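Local coordinates for protein plantacyanin (Spinacia oleracea, PDB 1F56) that probably transfers electrons as a small plant blue copper protein of the phytocyanin family, carrying one copper ion in a beta-barrel cupredoxin fold, at residues A[74-77]-A[78-81]. Sequence-based numbering, arbitrary orientation.
With CU1 (copper (I) ion), chain F; SO4 (sulfate ion), chain D.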
loop_
_atom_site.group_PDB
_atom_site.type_symbol
_atom_site.label_atom_id
_atom_site.label_comp_id
_atom_site.label_asym_id
_atom_site.label_seq_id
_atom_site.Cartn_x
_atom_site.Cartn_y
_atom_site.Cartn_z
ATOM N N CYS A 74 1.119 -6.212 1.513
ATOM C CA CYS A 74 1.526 -6.579 2.867
ATOM C C CYS A 74 2.306 -7.821 2.507
ATOM O O CYS A 74 1.827 -8.627 1.715
ATOM C CB CYS A 74 0.352 -6.995 3.749
ATOM S SG CYS A 74 0.927 -7.627 5.352
ATOM N N SER A 75 3.487 -7.997 3.066
ATOM C CA SER A 75 4.279 -9.169 2.684
ATOM C C SER A 75 4.200 -10.393 3.618
ATOM O O SER A 75 4.792 -11.432 3.326
ATOM C CB SER A 75 5.738 -8.754 2.533
ATOM O OG SER A 75 6.224 -8.348 3.797
ATOM N N PHE A 76 3.492 -10.287 4.730
ATOM C CA PHE A 76 3.404 -11.436 5.630
ATOM C C PHE A 76 2.726 -12.594 4.888
ATOM O O PHE A 76 1.880 -12.376 4.027
ATOM C CB PHE A 76 2.626 -11.072 6.900
ATOM C CG PHE A 76 3.270 -9.981 7.736
ATOM C CD1 PHE A 76 4.561 -9.533 7.466
ATOM C CD2 PHE A 76 2.603 -9.458 8.841
ATOM C CE1 PHE A 76 5.186 -8.576 8.302
ATOM C CE2 PHE A 76 3.209 -8.508 9.677
ATOM C CZ PHE A 76 4.510 -8.070 9.402
ATOM N N PRO A 77 3.112 -13.848 5.203
ATOM C CA PRO A 77 2.569 -15.060 4.578
ATOM C C PRO A 77 1.056 -15.109 4.532
ATOM O O PRO A 77 0.411 -15.009 5.560
ATOM C CB PRO A 77 3.137 -16.182 5.439
ATOM C CG PRO A 77 4.411 -15.613 5.940
ATOM C CD PRO A 77 4.061 -14.197 6.278
ATOM N N GLY A 78 0.506 -15.282 3.330
ATOM C CA GLY A 78 -0.933 -15.352 3.154
ATOM C C GLY A 78 -1.674 -14.018 3.048
ATOM O O GLY A 78 -2.820 -13.974 2.599
ATOM N N HIS A 79 -1.043 -12.909 3.418
ATOM C CA HIS A 79 -1.767 -11.634 3.369
ATOM C C HIS A 79 -1.973 -11.026 1.983
ATOM O O HIS A 79 -3.067 -10.534 1.669
ATOM C CB HIS A 79 -1.109 -10.608 4.291
ATOM C CG HIS A 79 -1.186 -10.968 5.741
ATOM N ND1 HIS A 79 -1.219 -10.021 6.739
ATOM C CD2 HIS A 79 -1.177 -12.170 6.366
ATOM C CE1 HIS A 79 -1.224 -10.618 7.915
ATOM N NE2 HIS A 79 -1.199 -11.923 7.718
ATOM N N CYS A 80 -0.943 -11.036 1.144
ATOM C CA CYS A 80 -1.106 -10.475 -0.201
ATOM C C CYS A 80 -2.109 -11.348 -0.982
ATOM O O CYS A 80 -3.008 -10.843 -1.657
ATOM C CB CYS A 80 0.249 -10.438 -0.904
ATOM S SG CYS A 80 0.297 -9.593 -2.518
ATOM N N GLY A 81 -1.952 -12.665 -0.880
ATOM C CA GLY A 81 -2.867 -13.569 -1.562
ATOM C C GLY A 81 -4.275 -13.391 -1.012
ATOM O O GLY A 81 -5.254 -13.658 -1.700
HETATM CU CU CU1 F . -0.936 -8.055 6.386
HETATM S S SO4 D . 0.596 -15.226 -0.282
HETATM O O1 SO4 D . 1.573 -14.630 -1.225
HETATM O O2 SO4 D . 1.274 -16.058 0.729
HETATM O O3 SO4 D . -0.118 -14.142 0.414
HETATM O O4 SO4 D . -0.338 -16.070 -1.043
HETATM O O HOH W 1 1.919 -11.994 1.374
#
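C74 and H79 meet at one copper ion, both ligands coming from the single loop that joins strands 68-73 and 85-90 of this cupredoxin. C74 SG, turned anti to its own N (chi1 173°), reaches the metal at 2.2 Å, and H79 ND1 binds it at 2.0 Å. C74 SG and H79 ND1 stand 3.5 Å apart, SG oblique to the imidazole. H34 and M84 complete the copper site, and C74 SG also takes part in a hydrogen bond elsewhere in the protein. F76 buttresses the imidazole: its CB sits almost on the ring normal, 3.8 Å from the H79 ring centroid, in a CH-pi contact. Its phenyl, swung beside the backbone N, turns an edge to the same imidazole, the planes at 69°. Residues 76-79 form a type II beta turn, closed by H79 N to F76 O at 3.0 Å. G78 has a positive phi that suits glycine, and G78 N and G81 N both grip a sulfate, probably from the crystallisation liquor. C80 is disulfide-bonded to C47, which ties this part of the loop to another part of the chain. One water lies between F76 O, 2.7 Å away, and C80 N, from which it accepts at 3.0 Å.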